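PDB 2HZG: mandelate racemase/muconate lactonizing enzyme/Enolase superfamily from Rhodobacter sphaeroides, which is a member of the enolase superfamily, built from an N-terminal capping domain and a TIM-barrel-type domain that binds a sodium ion. Local coordinates for residues T19-D23 and G24-A28; A291-A294 and Q295-I299. All coordinates share one frame; numbering follows the deposited sequence.

Contact 1 (T19-D23 and G24-A28); sequences TDAAD and GSQDA
The side-chain amide of Gln-26 reaches back across the loop and bonds to both backbone ends of Thr-19, seven residues earlier. Gln-26 OE1 accepts from Thr-19 N at 2.7 Å, and this bond is nearly straight, 172° at the hydrogen. On the other branch, Gln-26 NE2 donates to Thr-19 O at 3.3 Å. That donor stands above the carbonyl plane of Thr-19, so the second bond is the less well directed of the two. NE2 also makes a weak bond to Asp-23 O. The amide therefore ties Thr-19 to the end of the loop, just before strand 27-35, and its partners fix which way round it sits. The chain of Gln-26 can span the gap because it runs extended beyond CG (chi2 -172°). Thr-19 OG1 accepts from Ala-21 N at 3.1 Å, which makes an ST turn. The chain then bends again in an inverse gamma turn centred on Ala-22.

Asp-23 closes a smaller ring. Asp-23 OD1 accepts from Ser-25 OG at 2.7 Å and from Ser-25 N at 3.0 Å. Both donors come from the same face of the carboxylate, with OG on the syn side. The other oxygen, OD2, bonds to Gln-335 NE2, and Gln-335 N bonds to Ser-25 OG. Both groups are thus held by one residue from a loop far along the sequence, just before helix 336-340.

Residues 19-26 lie in the capping domain, consistent with the mobile 20s loop of the enolase superfamily, which covers the active-site mouth of the barrel. Ala-22 touches Trp-168 and Asp-23 touches Phe-306. Asp-27 OD2 bonds to Ser-60 OG of the second subunit. Strand 27-35 then runs antiparallel to 5-14, with Gln-26 bonded to Met-15 and Ala-28 to Leu-13.

Contact 2 (A291-A294 and Q295-I299); sequences ADAA and QARGI
Ala-293 O takes two bonds from Arg-297, one from its side chain and one from its backbone. Arg-297 NH2 donates to Ala-293 O at 3.0 Å with an angle of 159° at the hydrogen, and the oxygen lies at the edge of the guanidinium, in its plane. Arg-297 N donates to Ala-293 O at 3.2 Å. The two donors come from opposite faces of the carbonyl plane. To get there the arginine curls back along its own helix. CG lies beside the backbone N (chi1 -77°), and the chain then bends at chi2. Arg-297 CD lies beyond the oxygen, 3.2 Å from Ala-293 O, and Arg-297 NH2 sits 3.5 Å from Ala-293 CB.

One residue on, Ala-294 O accepts from Ile-299 N at 3.0 Å, and more weakly from Arg-297 N. The bonds Ile-299 N to Ala-294 O and Gly-298 N to Gln-295 O, with the positive phi of Gly-298 (71°), form a Schellman motif that ends helix 284-297. The turn before it is regular, with Gln-295 N bonded to Ala-291 O at 2.8 Å and Ala-296 N to Asp-292 O at 2.9 Å. Past Gly-298 the chain turns aside, and Ile-299 CB comes to 4.4 Å from Ala-294 CB in an apolar contact.

Around this lies a second shell. Asp-267 forms a salt bridge with Arg-297 NE, which gives the guanidinium a further partner besides the carbonyl and helps to position it. Gln-263, of helix 259-268, also touches Arg-297. Met-266 of that helix and Ile-274 of strand 273-276 both pack on Ala-294 and Ile-299. Phe-259 lies against Ala-293. On the exposed side of the helix, Asp-292 forms a salt bridge with Lys-288, one turn back along the same helix.

Overall arrangement
Contact 1 and contact 2 lie on opposite sides of the chain's centre and do not touch. Their centres are 31 Å apart, their nearest atoms about 23 Å. Contact 1 belongs to the N-terminal domain, and contact 2 to the barrel domain, where helix 284-297 leads into strand 300-303. Asp-199, Glu-227 and Glu-254 bind a sodium ion at or just past the C-terminal ends of barrel strands. The side chain of Ala-22 in contact 1 is about 9 Å from a bound sodium. Its loop also touches Trp-168 and Phe-306, in loops that follow barrel strands 163-167 and 300-303. Contact 2 is on the outer layer of helices; a glycerol, probably from the crystallisation liquor, lies about 6 Å from the Ile-299 side chain.

Contact 1 (T19-D23 and G24-A28)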
ATOM      1  N   THR A  19     -11.636  15.727  13.809  1.00 20.89           N
ATOM      2  CA  THR A  19     -10.508  16.065  14.672  1.00 21.80           C
ATOM      3  C   THR A  19      -9.285  15.219  14.346  1.00 22.25           C
ATOM      4  O   THR A  19      -9.337  14.328  13.485  1.00 21.67           O
ATOM      5  CB  THR A  19     -10.831  15.826  16.166  1.00 21.58           C
ATOM      6  OG1 THR A  19     -10.855  14.410  16.423  1.00 20.84           O
ATOM      7  CG2 THR A  19     -12.194  16.462  16.553  1.00 21.94           C
ATOM      8  N   ASP A  20      -8.192  15.497  15.067  1.00 23.10           N
ATOM      9  CA  ASP A  20      -6.947  14.738  14.947  1.00 23.94           C
ATOM     10  C   ASP A  20      -6.881  13.504  15.853  1.00 23.84           C
ATOM     11  O   ASP A  20      -5.829  12.869  15.948  1.00 24.05           O
ATOM     12  CB  ASP A  20      -5.719  15.645  15.160  1.00 25.00           C
ATOM     13  CG  ASP A  20      -5.453  16.563  13.962  1.00 27.51           C
ATOM     14  OD1 ASP A  20      -5.672  16.136  12.804  1.00 29.27           O
ATOM     15  OD2 ASP A  20      -5.024  17.721  14.170  1.00 30.72           O
ATOM     16  N   ALA A  21      -7.989  13.141  16.499  1.00 22.71           N
ATOM     17  CA  ALA A  21      -8.079  11.813  17.114  1.00 22.42           C
ATOM     18  C   ALA A  21      -7.878  10.721  16.042  1.00 22.38           C
ATOM     19  O   ALA A  21      -8.350  10.869  14.905  1.00 21.63           O
ATOM     20  CB  ALA A  21      -9.411  11.630  17.781  1.00 21.64           C
ATOM     21  N   ALA A  22      -7.206   9.622  16.426  1.00 22.31           N
ATOM     22  CA  ALA A  22      -7.005   8.456  15.550  1.00 22.48           C
ATOM     23  C   ALA A  22      -8.264   7.587  15.581  1.00 22.30           C
ATOM     24  O   ALA A  22      -8.273   6.459  16.107  1.00 23.22           O
ATOM     25  CB  ALA A  22      -5.794   7.657  15.987  1.00 21.89           C
ATOM     26  N   ASP A  23      -9.325   8.131  15.002  1.00 21.28           N
ATOM     27  CA  ASP A  23     -10.665   7.604  15.195  1.00 20.36           C
ATOM     28  C   ASP A  23     -11.304   7.537  13.822  1.00 18.98           C
ATOM     29  O   ASP A  23     -11.681   8.564  13.273  1.00 18.81           O
ATOM     30  CB  ASP A  23     -11.451   8.549  16.130  1.00 20.47           C
ATOM     31  CG  ASP A  23     -12.922   8.135  16.312  1.00 21.06           C
ATOM     32  OD1 ASP A  23     -13.372   7.150  15.684  1.00 19.01           O
ATOM     33  OD2 ASP A  23     -13.628   8.800  17.112  1.00 23.24           O
ATOM     34  N   GLY A  24     -11.371   6.327  13.264  1.00 18.24           N
ATOM     35  CA  GLY A  24     -11.935   6.080  11.929  1.00 18.08           C
ATOM     36  C   GLY A  24     -13.448   6.230  11.802  1.00 17.68           C
ATOM     37  O   GLY A  24     -14.004   6.100  10.707  1.00 18.02           O
ATOM     38  N   SER A  25     -14.134   6.507  12.905  1.00 16.71           N
ATOM     39  CA  SER A  25     -15.596   6.643  12.860  1.00 15.48           C
ATOM     40  C   SER A  25     -16.056   8.043  12.465  1.00 15.59           C
ATOM     41  O   SER A  25     -17.258   8.288  12.344  1.00 15.57           O
ATOM     42  CB  SER A  25     -16.230   6.202  14.194  1.00 16.03           C
ATOM     43  OG  SER A  25     -16.008   7.159  15.218  1.00 15.16           O
ATOM     44  N   GLN A  26     -15.107   8.950  12.228  1.00 15.03           N
ATOM     45  CA  GLN A  26     -15.428  10.357  11.934  1.00 15.21           C
ATOM     46  C   GLN A  26     -15.893  10.593  10.508  1.00 14.88           C
ATOM     47  O   GLN A  26     -16.533  11.593  10.232  1.00 15.27           O
ATOM     48  CB  GLN A  26     -14.228  11.260  12.222  1.00 14.69           C
ATOM     49  CG  GLN A  26     -13.705  11.145  13.652  1.00 15.04           C
ATOM     50  CD  GLN A  26     -12.641  12.200  13.923  1.00 17.90           C
ATOM     51  OE1 GLN A  26     -12.964  13.363  14.142  1.00 17.43           O
ATOM     52  NE2 GLN A  26     -11.376  11.793  13.918  1.00 14.07           N
ATOM     53  N   ASP A  27     -15.536   9.686   9.608  1.00 14.23           N
ATOM     54  CA  ASP A  27     -15.995   9.766   8.235  1.00 15.25           C
ATOM     55  C   ASP A  27     -16.140   8.356   7.685  1.00 14.88           C
ATOM     56  O   ASP A  27     -15.837   7.389   8.400  1.00 15.11           O
ATOM     57  CB  ASP A  27     -15.138  10.733   7.362  1.00 15.46           C
ATOM     58  CG  ASP A  27     -13.846  10.120   6.841  1.00 17.15           C
ATOM     59  OD1 ASP A  27     -13.488   8.996   7.213  1.00 17.40           O
ATOM     60  OD2 ASP A  27     -13.188  10.781   6.003  1.00 18.38           O
ATOM     61  N   ALA A  28     -16.678   8.229   6.477  1.00 14.41           N
ATOM     62  CA  ALA A  28     -16.924   6.912   5.889  1.00 14.60           C
ATOM     63  C   ALA A  28     -17.022   7.011   4.381  1.00 14.59           C
ATOM     64  O   ALA A  28     -17.389   8.050   3.839  1.00 15.05           O
ATOM     65  CB  ALA A  28     -18.230   6.269   6.457  1.00 13.36           C
TER

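Contact 2 (A291-A294 and Q295-I299)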
ATOM      1  N   ALA A 291      -8.291 -15.955   8.119  1.00 15.77           N
ATOM      2  CA  ALA A 291      -8.853 -16.797   9.177  1.00 16.18           C
ATOM      3  C   ALA A 291      -8.495 -18.286   9.022  1.00 16.83           C
ATOM      4  O   ALA A 291      -8.104 -18.933  10.005  1.00 16.91           O
ATOM      5  CB  ALA A 291     -10.380 -16.588   9.285  1.00 15.36           C
ATOM      6  N   ASP A 292      -8.605 -18.809   7.797  1.00 17.13           N
ATOM      7  CA  ASP A 292      -8.156 -20.175   7.475  1.00 18.38           C
ATOM      8  C   ASP A 292      -6.651 -20.335   7.802  1.00 18.14           C
ATOM      9  O   ASP A 292      -6.241 -21.324   8.422  1.00 17.47           O
ATOM     10  CB  ASP A 292      -8.357 -20.500   5.982  1.00 18.73           C
ATOM     11  CG  ASP A 292      -9.832 -20.501   5.534  1.00 19.93           C
ATOM     12  OD1 ASP A 292     -10.764 -20.451   6.361  1.00 22.35           O
ATOM     13  OD2 ASP A 292     -10.055 -20.555   4.301  1.00 22.84           O
ATOM     14  N   ALA A 293      -5.846 -19.351   7.384  1.00 18.09           N
ATOM     15  CA  ALA A 293      -4.399 -19.403   7.619  1.00 18.33           C
ATOM     16  C   ALA A 293      -4.078 -19.300   9.115  1.00 18.71           C
ATOM     17  O   ALA A 293      -3.185 -19.980   9.605  1.00 19.13           O
ATOM     18  CB  ALA A 293      -3.659 -18.327   6.788  1.00 18.12           C
ATOM     19  N   ALA A 294      -4.825 -18.469   9.845  1.00 18.95           N
ATOM     20  CA  ALA A 294      -4.678 -18.370  11.291  1.00 19.28           C
ATOM     21  C   ALA A 294      -5.045 -19.705  11.968  1.00 20.40           C
ATOM     22  O   ALA A 294      -4.320 -20.183  12.843  1.00 20.38           O
ATOM     23  CB  ALA A 294      -5.524 -17.202  11.837  1.00 18.81           C
ATOM     24  N   GLN A 295      -6.159 -20.304  11.555  1.00 21.30           N
ATOM     25  CA  GLN A 295      -6.555 -21.636  12.035  1.00 22.67           C
ATOM     26  C   GLN A 295      -5.453 -22.671  11.827  1.00 23.55           C
ATOM     27  O   GLN A 295      -5.123 -23.418  12.752  1.00 24.01           O
ATOM     28  CB  GLN A 295      -7.836 -22.111  11.329  1.00 22.89           C
ATOM     29  CG  GLN A 295      -9.108 -21.438  11.827  1.00 22.99           C
ATOM     30  CD  GLN A 295      -9.522 -21.926  13.202  1.00 25.18           C
ATOM     31  OE1 GLN A 295     -10.099 -22.997  13.332  1.00 26.60           O
ATOM     32  NE2 GLN A 295      -9.218 -21.147  14.236  1.00 24.68           N
ATOM     33  N   ALA A 296      -4.878 -22.714  10.624  1.00 23.98           N
ATOM     34  CA  ALA A 296      -3.771 -23.640  10.341  1.00 24.50           C
ATOM     35  C   ALA A 296      -2.577 -23.437  11.296  1.00 25.25           C
ATOM     36  O   ALA A 296      -1.874 -24.405  11.637  1.00 25.74           O
ATOM     37  CB  ALA A 296      -3.328 -23.499   8.919  1.00 24.28           C
ATOM     38  N   ARG A 297      -2.380 -22.186  11.739  1.00 24.77           N
ATOM     39  CA  ARG A 297      -1.282 -21.792  12.618  1.00 24.36           C
ATOM     40  C   ARG A 297      -1.614 -21.789  14.101  1.00 24.37           C
ATOM     41  O   ARG A 297      -0.723 -21.615  14.929  1.00 24.34           O
ATOM     42  CB  ARG A 297      -0.799 -20.394  12.242  1.00 24.32           C
ATOM     43  CG  ARG A 297       0.054 -20.350  11.010  1.00 24.47           C
ATOM     44  CD  ARG A 297      -0.155 -19.039  10.269  1.00 23.40           C
ATOM     45  NE  ARG A 297       0.666 -18.984   9.057  1.00 20.79           N
ATOM     46  CZ  ARG A 297       0.332 -19.513   7.887  1.00 20.34           C
ATOM     47  NH1 ARG A 297       1.184 -19.425   6.881  1.00 21.56           N
ATOM     48  NH2 ARG A 297      -0.826 -20.146   7.717  1.00 19.55           N
ATOM     49  N   GLY A 298      -2.889 -21.924  14.447  1.00 24.07           N
ATOM     50  CA  GLY A 298      -3.288 -21.890  15.844  1.00 23.98           C
ATOM     51  C   GLY A 298      -3.166 -20.492  16.425  1.00 23.44           C
ATOM     52  O   GLY A 298      -2.979 -20.325  17.633  1.00 23.56           O
ATOM     53  N   ILE A 299      -3.265 -19.491  15.552  1.00 22.26           N
ATOM     54  CA  ILE A 299      -3.272 -18.085  15.956  1.00 21.05           C
ATOM     55  C   ILE A 299      -4.716 -17.582  16.058  1.00 20.13           C
ATOM     56  O   ILE A 299      -5.511 -17.766  15.145  1.00 20.37           O
ATOM     57  CB  ILE A 299      -2.413 -17.209  14.986  1.00 21.27           C
ATOM     58  CG1 ILE A 299      -0.938 -17.664  15.045  1.00 21.56           C
ATOM     59  CG2 ILE A 299      -2.549 -15.694  15.324  1.00 19.44           C
ATOM     60  CD1 ILE A 299      -0.044 -17.094  13.958  1.00 21.56           C
TER